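Local coordinates for putative NADH-flavin reductase (Streptococcus pneumoniae TIGR4, PDB 4R01), which probably binds NAD(P)H through a Rossmann fold and, as a putative NADH-flavin reductase, may pass reducing equivalents to a flavin, at residues E19-R24 against G190-L195; L144-V149 against H200-I205. All coordinates share one frame; numbering follows the deposited sequence.

Interaction 1 of 2, residues E19-R24 against G190-L195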
ATOM      1  N   GLU A  19      32.647  -9.961   8.416  1.00 40.11           N
ATOM      2  CA  GLU A  19      32.579 -10.157   9.859  1.00 52.40           C
ATOM      3  C   GLU A  19      31.769 -11.399  10.218  1.00 43.49           C
ATOM      4  O   GLU A  19      32.121 -12.135  11.140  1.00 45.72           O
ATOM      5  CB  GLU A  19      31.980  -8.924  10.537  1.00 53.28           C
ATOM      6  CG  GLU A  19      31.848  -9.047  12.046  1.00 59.30           C
ATOM      7  CD  GLU A  19      31.412  -7.750  12.700  1.00 62.77           C
ATOM      8  OE1 GLU A  19      31.621  -6.679  12.092  1.00 64.15           O
ATOM      9  OE2 GLU A  19      30.858  -7.801  13.819  1.00 64.20           O
ATOM     10  N   GLU A  20      30.686 -11.631   9.484  1.00 52.63           N
ATOM     11  CA  GLU A  20      29.856 -12.808   9.710  1.00 49.28           C
ATOM     12  C   GLU A  20      30.599 -14.078   9.310  1.00 46.31           C
ATOM     13  O   GLU A  20      30.615 -15.052  10.058  1.00 51.28           O
ATOM     14  CB  GLU A  20      28.539 -12.700   8.938  1.00 46.85           C
ATOM     15  CG  GLU A  20      27.660 -13.946   9.018  1.00 49.33           C
ATOM     16  CD  GLU A  20      27.123 -14.211  10.416  1.00 50.71           C
ATOM     17  OE1 GLU A  20      26.979 -13.250  11.199  1.00 49.51           O
ATOM     18  OE2 GLU A  20      26.845 -15.386  10.732  1.00 54.85           O
ATOM     19  N   ALA A  21      31.220 -14.059   8.135  1.00 45.08           N
ATOM     20  CA  ALA A  21      31.929 -15.228   7.623  1.00 46.83           C
ATOM     21  C   ALA A  21      33.151 -15.571   8.475  1.00 56.91           C
ATOM     22  O   ALA A  21      33.488 -16.743   8.644  1.00 60.51           O
ATOM     23  CB  ALA A  21      32.343 -15.003   6.175  1.00 45.16           C
ATOM     24  N   VAL A  22      33.811 -14.545   9.006  1.00 54.53           N
ATOM     25  CA  VAL A  22      34.971 -14.749   9.865  1.00 54.75           C
ATOM     26  C   VAL A  22      34.555 -15.448  11.158  1.00 58.02           C
ATOM     27  O   VAL A  22      35.226 -16.376  11.614  1.00 62.39           O
ATOM     28  CB  VAL A  22      35.682 -13.413  10.192  1.00 53.48           C
ATOM     29  CG1 VAL A  22      36.552 -13.546  11.434  1.00 56.58           C
ATOM     30  CG2 VAL A  22      36.516 -12.950   9.005  1.00 50.11           C
ATOM     31  N   LYS A  23      33.430 -15.023  11.694  1.00 55.68           N
ATOM     32  CA  LYS A  23      32.890 -15.564  12.910  1.00 59.41           C
ATOM     33  C   LYS A  23      32.581 -17.043  12.747  1.00 61.58           C
ATOM     34  O   LYS A  23      32.724 -17.801  13.667  1.00 63.25           O
ATOM     35  CB  LYS A  23      31.658 -14.797  13.289  1.00 59.80           C
ATOM     36  CG  LYS A  23      31.597 -14.329  14.719  1.00 64.17           C
ATOM     37  CD  LYS A  23      30.153 -14.074  15.158  1.00 63.99           C
ATOM     38  CE  LYS A  23      29.404 -15.352  15.511  1.00 65.12           C
ATOM     39  NZ  LYS A  23      28.172 -15.137  16.308  1.00 63.06           N
ATOM     40  N   ARG A  24      32.128 -17.433  11.573  1.00 65.65           N
ATOM     41  CA  ARG A  24      31.783 -18.816  11.263  1.00 70.49           C
ATOM     42  C   ARG A  24      33.036 -19.688  11.201  1.00 72.54           C
ATOM     43  O   ARG A  24      32.961 -20.907  11.344  1.00 77.61           O
ATOM     44  CB  ARG A  24      31.017 -18.900   9.940  1.00 71.70           C
ATOM     45  CG  ARG A  24      29.742 -18.067   9.877  1.00 69.27           C
ATOM     46  CD  ARG A  24      28.588 -18.713  10.623  1.00 71.67           C
ATOM     47  NE  ARG A  24      27.351 -17.950  10.465  1.00 69.81           N
ATOM     48  CZ  ARG A  24      26.437 -18.181   9.526  1.00 68.97           C
ATOM     49  NH1 ARG A  24      26.611 -19.163   8.651  1.00 71.80           N
ATOM     50  NH2 ARG A  24      25.346 -17.431   9.461  1.00 66.13           N
ATOM     51  N   GLY A 190      22.013 -14.715   6.367  1.00 36.44           N
ATOM     52  CA  GLY A 190      21.329 -15.483   5.343  1.00 36.50           C
ATOM     53  C   GLY A 190      22.228 -15.825   4.171  1.00 36.62           C
ATOM     54  O   GLY A 190      22.178 -16.933   3.638  1.00 36.92           O
ATOM     55  N   LEU A 191      23.065 -14.871   3.775  1.00 36.60           N
ATOM     56  CA  LEU A 191      23.959 -15.065   2.640  1.00 37.24           C
ATOM     57  C   LEU A 191      25.030 -16.123   2.934  1.00 40.12           C
ATOM     58  O   LEU A 191      25.339 -16.954   2.080  1.00 42.99           O
ATOM     59  CB  LEU A 191      24.608 -13.733   2.251  1.00 36.53           C
ATOM     60  CG  LEU A 191      25.408 -13.683   0.946  1.00 36.42           C
ATOM     61  CD1 LEU A 191      25.244 -12.326   0.282  1.00 37.39           C
ATOM     62  CD2 LEU A 191      26.878 -13.976   1.195  1.00 34.51           C
ATOM     63  N   VAL A 192      25.591 -16.093   4.139  1.00 40.96           N
ATOM     64  CA  VAL A 192      26.606 -17.072   4.526  1.00 47.11           C
ATOM     65  C   VAL A 192      25.975 -18.456   4.710  1.00 50.04           C
ATOM     66  O   VAL A 192      26.621 -19.481   4.478  1.00 51.22           O
ATOM     67  CB  VAL A 192      27.343 -16.643   5.818  1.00 47.02           C
ATOM     68  CG1 VAL A 192      28.370 -17.686   6.232  1.00 44.74           C
ATOM     69  CG2 VAL A 192      28.023 -15.303   5.612  1.00 47.96           C
ATOM     70  N   ASP A 193      24.706 -18.485   5.114  1.00 49.06           N
ATOM     71  CA  ASP A 193      23.972 -19.745   5.209  1.00 49.44           C
ATOM     72  C   ASP A 193      23.860 -20.402   3.839  1.00 45.17           C
ATOM     73  O   ASP A 193      23.981 -21.618   3.711  1.00 47.63           O
ATOM     74  CB  ASP A 193      22.577 -19.527   5.799  1.00 51.71           C
ATOM     75  CG  ASP A 193      22.609 -19.264   7.291  1.00 55.56           C
ATOM     76  OD1 ASP A 193      23.681 -19.439   7.905  1.00 59.52           O
ATOM     77  OD2 ASP A 193      21.555 -18.891   7.852  1.00 54.54           O
ATOM     78  N   GLU A 194      23.630 -19.586   2.817  1.00 43.46           N
ATOM     79  CA  GLU A 194      23.558 -20.076   1.446  1.00 44.71           C
ATOM     80  C   GLU A 194      24.941 -20.524   0.965  1.00 52.09           C
ATOM     81  O   GLU A 194      25.061 -21.300   0.020  1.00 56.66           O
ATOM     82  CB  GLU A 194      22.974 -18.993   0.527  1.00 39.33           C
ATOM     83  CG  GLU A 194      22.980 -19.328  -0.959  1.00 43.30           C
ATOM     84  CD  GLU A 194      22.134 -20.542  -1.297  1.00 48.32           C
ATOM     85  OE1 GLU A 194      21.107 -20.765  -0.620  1.00 50.40           O
ATOM     86  OE2 GLU A 194      22.504 -21.281  -2.235  1.00 48.24           O
ATOM     87  N   LEU A 195      25.989 -20.044   1.628  1.00 53.77           N
ATOM     88  CA  LEU A 195      27.348 -20.471   1.305  1.00 56.66           C
ATOM     89  C   LEU A 195      27.649 -21.820   1.940  1.00 57.65           C
ATOM     90  O   LEU A 195      28.199 -22.711   1.298  1.00 61.30           O
ATOM     91  CB  LEU A 195      28.369 -19.431   1.765  1.00 58.04           C
ATOM     92  CG  LEU A 195      28.447 -18.182   0.894  1.00 58.52           C
ATOM     93  CD1 LEU A 195      29.373 -17.158   1.519  1.00 59.51           C
ATOM     94  CD2 LEU A 195      28.921 -18.560  -0.498  1.00 60.53           C
TER

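Interaction 2 of 2, residues L144-V149 against H200-I205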
ATOM      1  N   LEU A 144      28.491 -20.500 -15.490  1.00 66.19           N
ATOM      2  CA  LEU A 144      28.853 -19.795 -14.268  1.00 60.69           C
ATOM      3  C   LEU A 144      27.941 -20.200 -13.117  1.00 59.84           C
ATOM      4  O   LEU A 144      26.717 -20.129 -13.230  1.00 62.25           O
ATOM      5  CB  LEU A 144      28.786 -18.281 -14.480  1.00 56.03           C
ATOM      6  CG  LEU A 144      29.183 -17.413 -13.285  1.00 51.93           C
ATOM      7  CD1 LEU A 144      30.642 -17.641 -12.912  1.00 51.00           C
ATOM      8  CD2 LEU A 144      28.926 -15.943 -13.580  1.00 49.90           C
ATOM      9  N   ASN A 145      28.542 -20.631 -12.012  1.00 56.80           N
ATOM     10  CA  ASN A 145      27.779 -21.000 -10.825  1.00 56.20           C
ATOM     11  C   ASN A 145      27.417 -19.773  -9.999  1.00 54.37           C
ATOM     12  O   ASN A 145      27.978 -19.549  -8.927  1.00 52.78           O
ATOM     13  CB  ASN A 145      28.566 -21.996  -9.973  1.00 56.95           C
ATOM     14  CG  ASN A 145      28.819 -23.303 -10.692  1.00 62.69           C
ATOM     15  OD1 ASN A 145      28.008 -23.744 -11.507  1.00 63.91           O
ATOM     16  ND2 ASN A 145      29.952 -23.930 -10.398  1.00 67.64           N
ATOM     17  N   TRP A 146      26.471 -18.985 -10.501  1.00 54.31           N
ATOM     18  CA  TRP A 146      26.120 -17.715  -9.877  1.00 52.85           C
ATOM     19  C   TRP A 146      24.902 -17.824  -8.970  1.00 52.75           C
ATOM     20  O   TRP A 146      24.064 -18.705  -9.138  1.00 54.30           O
ATOM     21  CB  TRP A 146      25.869 -16.649 -10.949  1.00 53.38           C
ATOM     22  CG  TRP A 146      24.739 -16.975 -11.886  1.00 52.11           C
ATOM     23  CD1 TRP A 146      24.824 -17.649 -13.070  1.00 53.72           C
ATOM     24  CD2 TRP A 146      23.356 -16.634 -11.717  1.00 49.39           C
ATOM     25  NE1 TRP A 146      23.581 -17.751 -13.647  1.00 51.90           N
ATOM     26  CE2 TRP A 146      22.664 -17.137 -12.839  1.00 49.15           C
ATOM     27  CE3 TRP A 146      22.639 -15.958 -10.729  1.00 49.19           C
ATOM     28  CZ2 TRP A 146      21.287 -16.982 -12.996  1.00 47.13           C
ATOM     29  CZ3 TRP A 146      21.269 -15.806 -10.888  1.00 47.64           C
ATOM     30  CH2 TRP A 146      20.611 -16.315 -12.014  1.00 44.54           C
ATOM     31  N   THR A 147      24.818 -16.916  -8.004  1.00 48.71           N
ATOM     32  CA  THR A 147      23.639 -16.798  -7.159  1.00 43.69           C
ATOM     33  C   THR A 147      23.407 -15.337  -6.794  1.00 43.18           C
ATOM     34  O   THR A 147      24.200 -14.731  -6.071  1.00 45.46           O
ATOM     35  CB  THR A 147      23.757 -17.644  -5.874  1.00 39.14           C
ATOM     36  OG1 THR A 147      23.882 -19.028  -6.222  1.00 40.59           O
ATOM     37  CG2 THR A 147      22.521 -17.464  -5.005  1.00 37.51           C
ATOM     38  N   PHE A 148      22.318 -14.778  -7.314  1.00 36.29           N
ATOM     39  CA  PHE A 148      21.931 -13.402  -7.038  1.00 34.45           C
ATOM     40  C   PHE A 148      21.143 -13.344  -5.734  1.00 36.16           C
ATOM     41  O   PHE A 148      20.111 -14.001  -5.600  1.00 38.92           O
ATOM     42  CB  PHE A 148      21.094 -12.846  -8.192  1.00 32.81           C
ATOM     43  CG  PHE A 148      21.117 -11.347  -8.300  1.00 30.32           C
ATOM     44  CD1 PHE A 148      22.205 -10.699  -8.866  1.00 30.14           C
ATOM     45  CD2 PHE A 148      20.046 -10.589  -7.856  1.00 29.47           C
ATOM     46  CE1 PHE A 148      22.231  -9.322  -8.978  1.00 30.03           C
ATOM     47  CE2 PHE A 148      20.063  -9.208  -7.966  1.00 29.99           C
ATOM     48  CZ  PHE A 148      21.159  -8.576  -8.531  1.00 32.71           C
ATOM     49  N   VAL A 149      21.626 -12.568  -4.770  1.00 31.65           N
ATOM     50  CA  VAL A 149      20.971 -12.514  -3.469  1.00 30.15           C
ATOM     51  C   VAL A 149      20.294 -11.167  -3.233  1.00 29.54           C
ATOM     52  O   VAL A 149      20.914 -10.218  -2.758  1.00 29.43           O
ATOM     53  CB  VAL A 149      21.964 -12.791  -2.332  1.00 25.79           C
ATOM     54  CG1 VAL A 149      21.232 -12.895  -1.006  1.00 25.55           C
ATOM     55  CG2 VAL A 149      22.739 -14.065  -2.615  1.00 30.27           C
ATOM     56  N   HIS A 200      21.098 -23.228  -4.033  1.00 60.35           N
ATOM     57  CA  HIS A 200      20.636 -22.478  -5.177  1.00 58.22           C
ATOM     58  C   HIS A 200      21.641 -21.972  -6.164  1.00 59.31           C
ATOM     59  O   HIS A 200      22.100 -20.863  -6.076  1.00 59.89           O
ATOM     60  CB  HIS A 200      19.829 -21.298  -4.688  1.00 53.89           C
ATOM     61  CG  HIS A 200      18.828 -21.647  -3.653  1.00 53.88           C
ATOM     62  ND1 HIS A 200      19.132 -21.694  -2.320  1.00 54.21           N
ATOM     63  CD2 HIS A 200      17.523 -21.957  -3.752  1.00 51.12           C
ATOM     64  CE1 HIS A 200      18.058 -22.022  -1.639  1.00 53.11           C
ATOM     65  NE2 HIS A 200      17.069 -22.188  -2.486  1.00 52.47           N
ATOM     66  N   ILE A 201      21.887 -22.757  -7.182  1.00 60.20           N
ATOM     67  CA  ILE A 201      22.921 -22.449  -8.158  1.00 59.14           C
ATOM     68  C   ILE A 201      22.285 -21.965  -9.459  1.00 57.47           C
ATOM     69  O   ILE A 201      21.305 -22.544  -9.929  1.00 56.05           O
ATOM     70  CB  ILE A 201      23.811 -23.673  -8.436  1.00 63.03           C
ATOM     71  CG1 ILE A 201      24.281 -24.295  -7.119  1.00 63.38           C
ATOM     72  CG2 ILE A 201      24.996 -23.290  -9.312  1.00 65.56           C
ATOM     73  CD1 ILE A 201      25.033 -23.333  -6.221  1.00 61.70           C
ATOM     74  N   LYS A 202      22.848 -20.897 -10.024  1.00 56.58           N
ATOM     75  CA  LYS A 202      22.335 -20.273 -11.246  1.00 54.48           C
ATOM     76  C   LYS A 202      20.886 -19.812 -11.088  1.00 52.84           C
ATOM     77  O   LYS A 202      20.065 -19.993 -11.986  1.00 54.29           O
ATOM     78  CB  LYS A 202      22.455 -21.227 -12.436  1.00 52.17           C
ATOM     79  CG  LYS A 202      23.863 -21.740 -12.688  1.00 50.90           C
ATOM     80  CD  LYS A 202      23.906 -22.607 -13.933  1.00 53.52           C
ATOM     81  CE  LYS A 202      25.234 -23.321 -14.071  1.00 52.57           C
ATOM     82  NZ  LYS A 202      25.259 -24.161 -15.297  1.00 56.16           N
ATOM     83  N   GLU A 203      20.580 -19.214  -9.942  1.00 51.35           N
ATOM     84  CA  GLU A 203      19.260 -18.644  -9.706  1.00 52.33           C
ATOM     85  C   GLU A 203      19.330 -17.559  -8.636  1.00 50.57           C
ATOM     86  O   GLU A 203      20.358 -17.391  -7.978  1.00 51.64           O
ATOM     87  CB  GLU A 203      18.263 -19.733  -9.304  1.00 56.73           C
ATOM     88  CG  GLU A 203      18.729 -20.639  -8.178  1.00 57.78           C
ATOM     89  CD  GLU A 203      17.651 -21.610  -7.729  1.00 56.72           C
ATOM     90  OE1 GLU A 203      16.602 -21.149  -7.231  1.00 55.73           O
ATOM     91  OE2 GLU A 203      17.848 -22.834  -7.882  1.00 56.92           O
ATOM     92  N   ARG A 204      18.243 -16.812  -8.478  1.00 47.35           N
ATOM     93  CA  ARG A 204      18.203 -15.756  -7.476  1.00 42.89           C
ATOM     94  C   ARG A 204      17.368 -16.122  -6.260  1.00 41.64           C
ATOM     95  O   ARG A 204      16.246 -16.612  -6.386  1.00 38.82           O
ATOM     96  CB  ARG A 204      17.657 -14.453  -8.060  1.00 41.66           C
ATOM     97  CG  ARG A 204      17.243 -13.495  -6.952  1.00 42.49           C
ATOM     98  CD  ARG A 204      16.631 -12.226  -7.450  1.00 42.97           C
ATOM     99  NE  ARG A 204      15.390 -12.446  -8.178  1.00 37.91           N
ATOM    100  CZ  ARG A 204      14.686 -11.458  -8.707  1.00 37.91           C
ATOM    101  NH1 ARG A 204      15.109 -10.210  -8.553  1.00 36.92           N
ATOM    102  NH2 ARG A 204      13.569 -11.706  -9.373  1.00 44.10           N
ATOM    103  N   ILE A 205      17.925 -15.864  -5.082  1.00 40.05           N
ATOM    104  CA  ILE A 205      17.177 -15.963  -3.842  1.00 39.86           C
ATOM    105  C   ILE A 205      16.957 -14.570  -3.264  1.00 36.87           C
ATOM    106  O   ILE A 205      17.596 -13.606  -3.690  1.00 34.91           O
ATOM    107  CB  ILE A 205      17.905 -16.835  -2.813  1.00 39.74           C
ATOM    108  CG1 ILE A 205      19.301 -16.268  -2.541  1.00 34.61           C
ATOM    109  CG2 ILE A 205      17.995 -18.267  -3.311  1.00 40.39           C
ATOM    110  CD1 ILE A 205      20.099 -17.071  -1.540  1.00 37.28           C
TER

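Interaction 1 of 2, residues E19-R24 against G190-L195
Arg24 lays one face of its guanidinium over a methyl of Val192, with NH1 3.3 Å from Val192 CG1, while the edge of the same group turns to the carboxylate of Asp193. The two side chains Arg24 and Asp193 cross at about a right angle. Both NH1 and NH2 of Arg24 lie 3.0 Å from Asp193 OD1, and the bond from NH2 is weak. NH1 meets OD1 nearly along the C-O axis, and OD1 itself lies 21° out of the guanidinium plane. Arg24 NE is 2.6 Å from Glu20 OE2, one turn back in its own helix, a salt bridge whose hydrogen bond is weak. Within these helices the cation lies between the carboxylates of Glu20 and Asp193, with Glu196 as a third partner at NH1; this probably offsets the repulsion between Glu20 OE2 and Asp193 OD1, 5.9 Å apart. Asp193 OD2 is hydrogen-bonded to Tyr165 OH. Below the charged layer the contact is apolar: with CG anti to the backbone N (chi1 175°), Glu20 brings CG to 3.7 Å from Val192 CG2, and Ala21 CB lies 4.4 Å from the same methyl. The axes of the two short segments come within 9.9 Å and cross at -49°. Helices 12-24 and 184-196, far apart in sequence, pack as adjacent helices in a helical layer of the NAD(P)-binding Rossmann fold, joined by a salt-bridge network over a small apolar contact.

Interaction 2 of 2, residues L144-V149 against H200-I205
The indole of Trp146 and the backbone of Lys202 meet face on: Lys202 CA stands over the ring, 3.7 Å from the centroid of the five-membered part and 16° off its normal, a CH-pi contact. Glu203 N lies over the same face, nearer the rim. Chi1 of 61° puts CG of Trp146 between the backbone N and the carbonyl carbon; the indole beyond it lies against Lys202 and Glu203. The Lys202 side chain crosses the indole at about a right angle and runs extended past Leu144 O, 3.3 Å from its CG, to end on Asn142 O. Thr147 OG1 donates to His200 O at 2.6 Å, in the carbonyl plane; Arg94 also bonds this hydroxyl. On the same face of the sheet as Thr147, Val149 and Ile205 lie side by side, CG2 to CG1 4.1 Å. On the opposite face Phe148 and Arg204 are likewise side by side, pointing the same way, with Arg204 CD at the ring edge, 3.8 Å from Phe148 CD2, and the ring and guanidinium planes 57° apart. Arg204 NE continues to a salt bridge with Glu170. Between the backbones, Lys202 N binds Trp146 O at 2.7 Å and Ile205 N binds Phe148 O at 2.9 Å, whereas the bond from Phe148 N to Glu203 O is weak. Strand 145-150 also bonds to strand 94-98, and strand 203-209 is flanked on its far side by antiparallel strand 165-168, so this is an inner parallel strand pair of the Rossmann-type sheet, with Phe148 and Arg204 facing helix 125-138.

Overall arrangement
Helix 184-196 is followed, after a short loop, by strand 203-209, so one chain stretch supplies the second segment of both contacts, whose centres lie about 16 Å apart. Interaction 1 joins this helix to helix 12-24; interaction 2 places the strand that follows beside strand 145-150. They meet through Glu194, whose OE1 is 2.8 Å from His200 ND1, a probable hydrogen bond, and whose CG packs 3.7 Å from Ile205 CD1. Leu191 CD1 adds apolar contact, 4.2 Å from Val149 CG2. Arg94 ties them further, forming a salt bridge to Glu194 and bonding Thr147. The Glu194 and Leu191 contacts thus join the helix packing of interaction 1 to the strand pairing of interaction 2 in the probable dinucleotide-binding domain.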